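Local coordinates for Serine/threonine-protein kinase/endoribonuclease IRE1 (Saccharomyces cerevisiae, PDB 2BE1) that senses unfolded proteins in the endoplasmic reticulum lumen through this lumenal domain, switching on the endoribonuclease that splices HAC1 precursor mRNA in the unfolded protein response, at residues Gly213-Pro218 with Ser227-Arg232; Leu205-Ser210 with Pro264-Pro269; Asp221-Ala226 with Arg235-Thr240. All blocks are in the same frame, centred on the assembly; numbering follows the deposited sequence.

Contact 1: Gly213-Pro218 with Ser227-Arg232; sequences GMCIAP and SDLDFR
One clear backbone hydrogen bond joins Cys215 to Ser227 where two neighbouring strands run out into loops: Ser227 N donates to Cys215 O at 2.9 Å, with an angle of 162° at the hydrogen. Around it, side chains pack against each other and against the backbone. Cys215 turns its CB toward the partner loop and lays it against the Leu229 methyl CD1, 3.6 Å away, a small apolar residue meeting a branched one. Leu229 CB lies near Gly213 O. The flexible thioether of Met214 starts off in the other direction, yet bends round until its CE lies 4.1 Å from Asp228 CA. Within 227-232, Ser227 OG lies over the centre of one face of the Arg232 guanidinium, while Leu229 CD1 lies at the edge of that group.

Asp228 shapes the turn. Its OD2 accepts from Phe231 N at 3.1 Å, an Asx motif, and its OD1 accepts from Ile233 N and makes a salt bridge with Arg235. The contact lies at one end of the three-stranded antiparallel sheet, joining the lead-in to strand 216-219 with the loop that links strand 223-227 to strand 234-237.

Contact 2: Leu205-Ser210 with Pro264-Pro269; sequences LQNTFS and PHPFNP
Pro266 presses its ring into the bend formed by Asn207, Thr208, Phe209 and Ser210, and is the most extensively covered residue of the contact. Its CB faces two carbonyl oxygens, Asn207 O and Thr208 O, the second at 3.5 Å. The next ring atom, CG, lies 3.6 Å from Phe209 CA and close to Ser210 N. A proline suits the place because its compact, rigid ring can lie against a backbone without needing polar partners of its own. In Asn207, chi1 of -154° places CG anti to the backbone N, on the proline's side.

Beside the proline, Ser210 OG approaches the imidazole of His265, 3.2 Å from NE2. The other ring nitrogen is tied back to its own segment: His265 ND1 donates to Pro266 O at 3.1 Å, with 170° at the hydrogen and the oxygen only 7° out of the ring plane. That bond fixes the rotation of the imidazole and holds NE2 on the side of Ser210.

Further out, Asp250 touches the side chains of Asn207, Ser210, His265 and Pro266 alike, so a residue of an inner strand, 245-254, meets both loops. Asn207 is itself the centre of an inverse gamma turn, which bends its chain around the proline. The arrangement is loop-to-loop packing, joining the connection after helix 201-204 to the loop that leaves an outermost strand, 259-264, of the five-stranded antiparallel sheet.

Contact 3: Asp221-Ala226 with Arg235-Thr240; sequences DKSLLA and RWVSPT
Leu225 and Ala226 pair with Val237 and Trp236 in an antiparallel hairpin whose strand axes come within 4.8 Å of each other at 179°. Leu225 and Val237 form a non-hydrogen-bonded pair; Ala226 and Trp236 form a hydrogen-bonded one, with Ala226 N donating to Trp236 O at 3.0 Å. Ala226 O then accepts from both Arg235 N and Trp236 N, the doubled donor of a classic beta bulge; the Arg235 bond is the shorter at 2.7 Å.

Trp236 folds back over its partner strand. Its CG stands between the backbone N and the carbonyl carbon (chi1 61°), and chi2 of -116° turns one face of the indole over Ala226, whose CB lies 3.5 Å from the five-membered ring centroid in a CH-pi contact. An alanine suits this place, since its lone methyl is small enough to let the ring lie close over it. Leu224 CB meets the indole at its edge, 3.7 Å from CZ3, and the indole NE1 is satisfied by Arg27 O. On the other face of the sheet from Ala226 and Trp236, Leu225 CD1 packs against Val237 CG2.

Beyond the paired residues, Ser238 takes over with its hydroxyl. OG accepts from Leu224 N at 2.6 Å, almost straight, and donates to Pro239 O, while Ser238 N donates to Leu224 O. One hydroxyl thus accepts across the contact and donates within its own segment. At the loop end, Thr240 CG2 lies against Lys222 CB.

Strand 223-227 is the middle strand of its three-stranded sheet, with 234-237 on one side and 216-219 on the other; Ile216 of the latter touches Leu224, Ala226 and Trp236.

In the fold
Contacts 1 and 3 share one small antiparallel sheet, their centres about 12 Å apart. Strand 223-227 is joined to strand 216-219 by a probable hydrogen bond from Ala217 N to Leu225 O, 2.8 Å long. Separately, the salt bridge between Asp228 OD1 and Arg235 NH2, 2.9 Å, ties the loop of contact 1 to the far strand of contact 3. Contact 2 touches contact 1, centres about 11 Å apart, with His265 CE1 packed 3.2 Å from Ile216 N. Contacts 2 and 3 do not touch, their nearest atoms being about 8 Å apart. Along the chain, contacts 1 and 3 both lie inside the loop that contact 2 closes.

Contact 1: Gly213-Pro218 with Ser227-Arg232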
loop_
_atom_site.group_PDB
_atom_site.type_symbol
_atom_site.label_atom_id
_atom_site.label_comp_id
_atom_site.label_asym_id
_atom_site.label_seq_id
_atom_site.Cartn_x
_atom_site.Cartn_y
_atom_site.Cartn_z
ATOM N N GLY A 213 35.143 11.764 -7.305
ATOM C CA GLY A 213 35.570 12.426 -6.063
ATOM C C GLY A 213 34.418 13.202 -5.386
ATOM O O GLY A 213 34.294 13.246 -4.143
ATOM N N MET A 214 33.583 13.790 -6.256
ATOM C CA MET A 214 32.471 14.701 -5.936
ATOM C C MET A 214 31.513 14.146 -4.912
ATOM O O MET A 214 31.652 13.011 -4.412
ATOM C CB MET A 214 31.654 15.103 -7.201
ATOM C CG MET A 214 32.097 16.376 -7.931
ATOM S SD MET A 214 32.826 17.602 -6.794
ATOM C CE MET A 214 34.538 16.977 -6.649
ATOM N N CYS A 215 30.485 14.936 -4.657
ATOM C CA CYS A 215 29.703 14.734 -3.479
ATOM C C CYS A 215 28.755 15.964 -3.322
ATOM O O CYS A 215 29.186 17.056 -2.899
ATOM C CB CYS A 215 30.735 14.635 -2.368
ATOM S SG CYS A 215 30.024 15.074 -0.883
ATOM N N ILE A 216 27.500 15.837 -3.732
ATOM C CA ILE A 216 26.765 17.054 -3.919
ATOM C C ILE A 216 25.553 16.973 -2.985
ATOM O O ILE A 216 25.158 15.878 -2.655
ATOM C CB ILE A 216 26.412 17.332 -5.390
ATOM C CG1 ILE A 216 24.991 16.971 -5.568
ATOM C CG2 ILE A 216 27.212 16.539 -6.438
ATOM C CD1 ILE A 216 24.274 17.978 -6.341
ATOM N N ALA A 217 25.020 18.120 -2.530
ATOM C CA ALA A 217 23.936 18.199 -1.534
ATOM C C ALA A 217 23.048 19.441 -1.730
ATOM O O ALA A 217 23.480 20.402 -2.344
ATOM C CB ALA A 217 24.508 18.222 -0.139
ATOM N N PRO A 218 21.785 19.423 -1.223
ATOM C CA PRO A 218 20.998 20.634 -1.190
ATOM C C PRO A 218 21.529 21.637 -0.222
ATOM O O PRO A 218 21.869 21.298 0.907
ATOM C CB PRO A 218 19.609 20.150 -0.762
ATOM C CG PRO A 218 19.777 18.983 -0.242
ATOM C CD PRO A 218 20.967 18.306 -0.762
ATOM N N SER A 227 30.830 19.466 -3.011
ATOM C CA SER A 227 32.151 19.573 -2.431
ATOM C C SER A 227 33.009 18.308 -2.655
ATOM O O SER A 227 32.496 17.203 -2.944
ATOM C CB SER A 227 31.993 19.846 -0.959
ATOM O OG SER A 227 31.245 18.781 -0.403
ATOM N N ASP A 228 34.320 18.477 -2.502
ATOM C CA ASP A 228 35.224 17.346 -2.629
ATOM C C ASP A 228 35.098 16.470 -1.422
ATOM O O ASP A 228 34.710 16.920 -0.324
ATOM C CB ASP A 228 36.685 17.761 -2.846
ATOM C CG ASP A 228 37.451 17.921 -1.553
ATOM O OD1 ASP A 228 37.102 18.812 -0.742
ATOM O OD2 ASP A 228 38.422 17.159 -1.372
ATOM N N LEU A 229 35.441 15.206 -1.642
ATOM C CA LEU A 229 35.216 14.214 -0.629
ATOM C C LEU A 229 36.325 14.187 0.427
ATOM O O LEU A 229 36.046 14.051 1.643
ATOM C CB LEU A 229 35.000 12.862 -1.258
ATOM C CG LEU A 229 34.190 12.099 -0.227
ATOM C CD1 LEU A 229 32.686 12.299 -0.504
ATOM C CD2 LEU A 229 34.595 10.616 -0.149
ATOM N N ASP A 230 37.562 14.341 -0.043
ATOM C CA ASP A 230 38.753 14.305 0.795
ATOM C C ASP A 230 38.689 15.235 1.954
ATOM O O ASP A 230 38.584 14.786 3.067
ATOM C CB ASP A 230 39.955 14.722 -0.018
ATOM C CG ASP A 230 40.661 13.549 -0.697
ATOM O OD1 ASP A 230 41.790 13.793 -1.206
ATOM O OD2 ASP A 230 40.111 12.412 -0.716
ATOM N N PHE A 231 38.790 16.532 1.669
ATOM C CA PHE A 231 38.588 17.609 2.662
ATOM C C PHE A 231 37.425 18.581 2.432
ATOM O O PHE A 231 37.639 19.746 2.267
ATOM C CB PHE A 231 39.858 18.428 2.869
ATOM C CG PHE A 231 40.984 18.127 1.901
ATOM C CD1 PHE A 231 42.242 17.729 2.400
ATOM C CD2 PHE A 231 40.825 18.295 0.522
ATOM C CE1 PHE A 231 43.281 17.470 1.555
ATOM C CE2 PHE A 231 41.882 18.032 -0.340
ATOM C CZ PHE A 231 43.099 17.618 0.180
ATOM N N ARG A 232 36.214 18.060 2.384
ATOM C CA ARG A 232 35.001 18.822 2.319
ATOM C C ARG A 232 35.122 20.291 1.878
ATOM O O ARG A 232 34.859 21.190 2.674
ATOM C CB ARG A 232 34.374 18.764 3.707
ATOM C CG ARG A 232 34.212 17.355 4.258
ATOM C CD ARG A 232 33.555 16.520 3.210
ATOM N NE ARG A 232 32.097 16.747 3.173
ATOM C CZ ARG A 232 31.237 16.069 2.392
ATOM N NH1 ARG A 232 31.706 15.134 1.547
ATOM N NH2 ARG A 232 29.914 16.323 2.446
#

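Contact 2: Leu205-Ser210 with Pro264-Pro269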
loop_
_atom_site.group_PDB
_atom_site.type_symbol
_atom_site.label_atom_id
_atom_site.label_comp_id
_atom_site.label_asym_id
_atom_site.label_seq_id
_atom_site.Cartn_x
_atom_site.Cartn_y
_atom_site.Cartn_z
ATOM N N LEU A 205 22.820 0.231 -1.887
ATOM C CA LEU A 205 23.764 -0.149 -0.821
ATOM C C LEU A 205 25.240 -0.157 -1.241
ATOM O O LEU A 205 26.127 -0.149 -0.414
ATOM C CB LEU A 205 23.414 -1.496 -0.223
ATOM C CG LEU A 205 22.144 -1.545 0.601
ATOM C CD1 LEU A 205 20.897 -1.102 -0.257
ATOM C CD2 LEU A 205 22.010 -2.986 1.136
ATOM N N GLN A 206 25.523 -0.179 -2.520
ATOM C CA GLN A 206 26.905 -0.229 -2.892
ATOM C C GLN A 206 27.405 1.170 -3.038
ATOM O O GLN A 206 28.581 1.432 -2.782
ATOM C CB GLN A 206 27.083 -0.951 -4.209
ATOM C CG GLN A 206 26.557 -2.359 -4.219
ATOM C CD GLN A 206 26.764 -3.023 -5.566
ATOM O OE1 GLN A 206 25.915 -3.804 -6.000
ATOM N NE2 GLN A 206 27.900 -2.718 -6.242
ATOM N N ASN A 207 26.516 2.067 -3.469
ATOM C CA ASN A 207 26.859 3.499 -3.680
ATOM C C ASN A 207 27.032 4.269 -2.344
ATOM O O ASN A 207 26.437 5.339 -2.053
ATOM C CB ASN A 207 25.849 4.173 -4.584
ATOM C CG ASN A 207 26.428 5.321 -5.290
ATOM O OD1 ASN A 207 25.723 6.273 -5.638
ATOM N ND2 ASN A 207 27.735 5.269 -5.501
ATOM N N THR A 208 27.882 3.657 -1.536
ATOM C CA THR A 208 28.242 4.116 -0.227
ATOM C C THR A 208 28.859 5.548 -0.194
ATOM O O THR A 208 28.614 6.311 0.723
ATOM C CB THR A 208 29.136 3.047 0.421
ATOM O OG1 THR A 208 29.236 3.351 1.804
ATOM C CG2 THR A 208 30.561 2.929 -0.275
ATOM N N PHE A 209 29.638 5.902 -1.203
ATOM C CA PHE A 209 30.155 7.254 -1.325
ATOM C C PHE A 209 30.484 7.442 -2.793
ATOM O O PHE A 209 30.818 6.462 -3.478
ATOM C CB PHE A 209 31.398 7.477 -0.448
ATOM C CG PHE A 209 32.497 6.517 -0.735
ATOM C CD1 PHE A 209 33.354 6.713 -1.855
ATOM C CD2 PHE A 209 32.674 5.381 0.079
ATOM C CE1 PHE A 209 34.401 5.787 -2.172
ATOM C CE2 PHE A 209 33.719 4.427 -0.211
ATOM C CZ PHE A 209 34.597 4.639 -1.340
ATOM N N SER A 210 30.388 8.687 -3.270
ATOM C CA SER A 210 30.480 8.988 -4.703
ATOM C C SER A 210 31.717 8.350 -5.341
ATOM O O SER A 210 32.800 8.491 -4.813
ATOM C CB SER A 210 30.434 10.503 -4.940
ATOM O OG SER A 210 29.117 10.888 -5.300
ATOM N N PRO A 264 20.475 6.309 -5.854
ATOM C CA PRO A 264 20.484 7.568 -5.096
ATOM C C PRO A 264 21.877 7.952 -4.807
ATOM O O PRO A 264 22.734 7.078 -4.610
ATOM C CB PRO A 264 19.787 7.207 -3.789
ATOM C CG PRO A 264 20.021 5.747 -3.636
ATOM C CD PRO A 264 19.893 5.216 -5.051
ATOM N N HIS A 265 22.090 9.263 -4.815
ATOM C CA HIS A 265 23.378 9.852 -4.500
ATOM C C HIS A 265 23.647 9.705 -2.991
ATOM O O HIS A 265 22.760 10.003 -2.213
ATOM C CB HIS A 265 23.366 11.311 -4.909
ATOM C CG HIS A 265 24.702 11.965 -4.804
ATOM N ND1 HIS A 265 25.342 12.163 -3.606
ATOM C CD2 HIS A 265 25.528 12.451 -5.744
ATOM C CE1 HIS A 265 26.496 12.767 -3.802
ATOM N NE2 HIS A 265 26.633 12.946 -5.097
ATOM N N PRO A 266 24.862 9.256 -2.577
ATOM C CA PRO A 266 25.048 8.825 -1.184
ATOM C C PRO A 266 24.875 10.026 -0.322
ATOM O O PRO A 266 24.468 11.046 -0.832
ATOM C CB PRO A 266 26.493 8.316 -1.141
ATOM C CG PRO A 266 27.154 8.877 -2.330
ATOM C CD PRO A 266 26.116 9.157 -3.354
ATOM N N PHE A 267 25.124 9.939 0.979
ATOM C CA PHE A 267 25.305 11.217 1.761
ATOM C C PHE A 267 26.371 11.170 2.918
ATOM O O PHE A 267 26.442 10.195 3.708
ATOM C CB PHE A 267 23.943 11.891 2.154
ATOM C CG PHE A 267 23.524 11.627 3.571
ATOM C CD1 PHE A 267 23.940 12.513 4.594
ATOM C CD2 PHE A 267 22.743 10.482 3.894
ATOM C CE1 PHE A 267 23.584 12.284 5.920
ATOM C CE2 PHE A 267 22.350 10.223 5.230
ATOM C CZ PHE A 267 22.769 11.125 6.254
ATOM N N ASN A 268 27.184 12.224 2.991
ATOM C CA ASN A 268 28.313 12.304 3.944
ATOM C C ASN A 268 28.005 11.924 5.428
ATOM O O ASN A 268 26.812 11.975 5.868
ATOM C CB ASN A 268 28.960 13.715 3.926
ATOM C CG ASN A 268 28.186 14.737 4.809
ATOM O OD1 ASN A 268 26.962 14.883 4.678
ATOM N ND2 ASN A 268 28.896 15.418 5.711
ATOM N N PRO A 269 29.094 11.586 6.211
ATOM C CA PRO A 269 28.984 11.333 7.661
ATOM C C PRO A 269 29.304 12.625 8.446
ATOM O O PRO A 269 28.846 12.801 9.567
ATOM C CB PRO A 269 30.067 10.255 7.895
ATOM C CG PRO A 269 31.204 10.647 6.921
ATOM C CD PRO A 269 30.511 11.440 5.767
#

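Contact 3: Asp221-Ala226 with Arg235-Thr240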
loop_
_atom_site.group_PDB
_atom_site.type_symbol
_atom_site.label_atom_id
_atom_site.label_comp_id
_atom_site.label_asym_id
_atom_site.label_seq_id
_atom_site.Cartn_x
_atom_site.Cartn_y
_atom_site.Cartn_z
ATOM N N ASP A 221 19.156 28.657 -0.405
ATOM C CA ASP A 221 18.552 29.336 -1.539
ATOM C C ASP A 221 18.241 28.457 -2.700
ATOM O O ASP A 221 18.627 28.790 -3.810
ATOM C CB ASP A 221 19.439 30.481 -2.035
ATOM C CG ASP A 221 19.411 31.705 -1.078
ATOM O OD1 ASP A 221 18.443 31.752 -0.230
ATOM O OD2 ASP A 221 20.349 32.596 -1.156
ATOM N N LYS A 222 17.486 27.392 -2.433
ATOM C CA LYS A 222 17.131 26.401 -3.470
ATOM C C LYS A 222 18.316 26.147 -4.412
ATOM O O LYS A 222 18.229 26.424 -5.644
ATOM C CB LYS A 222 15.936 26.830 -4.319
ATOM C CG LYS A 222 14.723 27.287 -3.570
ATOM C CD LYS A 222 14.651 28.860 -3.445
ATOM C CE LYS A 222 13.227 29.393 -3.128
ATOM N NZ LYS A 222 12.224 28.594 -3.897
ATOM N N SER A 223 19.421 25.659 -3.846
ATOM C CA SER A 223 20.569 25.352 -4.680
ATOM C C SER A 223 21.239 24.029 -4.352
ATOM O O SER A 223 20.995 23.413 -3.304
ATOM C CB SER A 223 21.592 26.415 -4.515
ATOM O OG SER A 223 22.040 26.351 -3.199
ATOM N N LEU A 224 22.090 23.591 -5.261
ATOM C CA LEU A 224 22.950 22.446 -4.997
ATOM C C LEU A 224 24.380 22.922 -4.759
ATOM O O LEU A 224 24.915 23.752 -5.502
ATOM C CB LEU A 224 22.913 21.426 -6.151
ATOM C CG LEU A 224 21.858 20.291 -6.122
ATOM C CD1 LEU A 224 20.969 20.224 -4.877
ATOM C CD2 LEU A 224 20.979 20.214 -7.390
ATOM N N LEU A 225 24.990 22.392 -3.707
ATOM C CA LEU A 225 26.387 22.610 -3.433
ATOM C C LEU A 225 27.120 21.275 -3.530
ATOM O O LEU A 225 26.724 20.323 -2.888
ATOM C CB LEU A 225 26.531 23.206 -2.043
ATOM C CG LEU A 225 27.912 23.067 -1.424
ATOM C CD1 LEU A 225 28.848 24.011 -2.125
ATOM C CD2 LEU A 225 27.864 23.445 0.044
ATOM N N ALA A 226 28.169 21.240 -4.360
ATOM C CA ALA A 226 29.119 20.108 -4.547
ATOM C C ALA A 226 30.416 20.386 -3.857
ATOM O O ALA A 226 31.068 21.404 -4.114
ATOM C CB ALA A 226 29.429 19.896 -5.992
ATOM N N ARG A 235 33.131 23.082 -4.416
ATOM C CA ARG A 235 33.664 23.159 -5.759
ATOM C C ARG A 235 32.693 23.821 -6.667
ATOM O O ARG A 235 33.079 24.750 -7.360
ATOM C CB ARG A 235 34.049 21.821 -6.300
ATOM C CG ARG A 235 34.853 21.075 -5.330
ATOM C CD ARG A 235 36.243 21.655 -5.162
ATOM N NE ARG A 235 36.918 20.965 -4.062
ATOM C CZ ARG A 235 38.147 21.218 -3.621
ATOM N NH1 ARG A 235 38.901 22.179 -4.150
ATOM N NH2 ARG A 235 38.613 20.492 -2.615
ATOM N N TRP A 236 31.438 23.402 -6.699
ATOM C CA TRP A 236 30.522 24.214 -7.467
ATOM C C TRP A 236 29.247 24.494 -6.700
ATOM O O TRP A 236 28.901 23.773 -5.788
ATOM C CB TRP A 236 30.318 23.701 -8.907
ATOM C CG TRP A 236 29.764 22.340 -9.076
ATOM C CD1 TRP A 236 30.378 21.260 -9.635
ATOM C CD2 TRP A 236 28.456 21.903 -8.736
ATOM N NE1 TRP A 236 29.550 20.160 -9.640
ATOM C CE2 TRP A 236 28.359 20.535 -9.095
ATOM C CE3 TRP A 236 27.340 22.536 -8.155
ATOM C CZ2 TRP A 236 27.216 19.795 -8.882
ATOM C CZ3 TRP A 236 26.180 21.782 -7.935
ATOM C CH2 TRP A 236 26.136 20.421 -8.295
ATOM N N VAL A 237 28.580 25.590 -7.028
ATOM C CA VAL A 237 27.211 25.815 -6.552
ATOM C C VAL A 237 26.238 25.945 -7.757
ATOM O O VAL A 237 26.511 26.607 -8.742
ATOM C CB VAL A 237 27.159 27.024 -5.589
ATOM C CG1 VAL A 237 25.788 27.212 -5.040
ATOM C CG2 VAL A 237 28.100 26.805 -4.473
ATOM N N SER A 238 25.095 25.296 -7.686
ATOM C CA SER A 238 24.171 25.302 -8.811
ATOM C C SER A 238 23.381 26.606 -8.873
ATOM O O SER A 238 23.353 27.362 -7.888
ATOM C CB SER A 238 23.165 24.228 -8.561
ATOM O OG SER A 238 22.258 24.709 -7.559
ATOM N N PRO A 239 22.654 26.835 -9.981
ATOM C CA PRO A 239 21.766 27.977 -10.011
ATOM C C PRO A 239 20.505 27.685 -9.176
ATOM O O PRO A 239 20.466 26.643 -8.485
ATOM C CB PRO A 239 21.435 28.138 -11.499
ATOM C CG PRO A 239 21.917 26.978 -12.188
ATOM C CD PRO A 239 22.549 26.040 -11.206
ATOM N N THR A 240 19.495 28.564 -9.210
ATOM C CA THR A 240 18.350 28.300 -8.374
ATOM C C THR A 240 17.332 27.359 -8.955
ATOM O O THR A 240 17.056 27.383 -10.173
ATOM C CB THR A 240 17.639 29.506 -7.966
ATOM O OG1 THR A 240 18.412 30.064 -6.951
ATOM C CG2 THR A 240 16.350 29.112 -7.258
#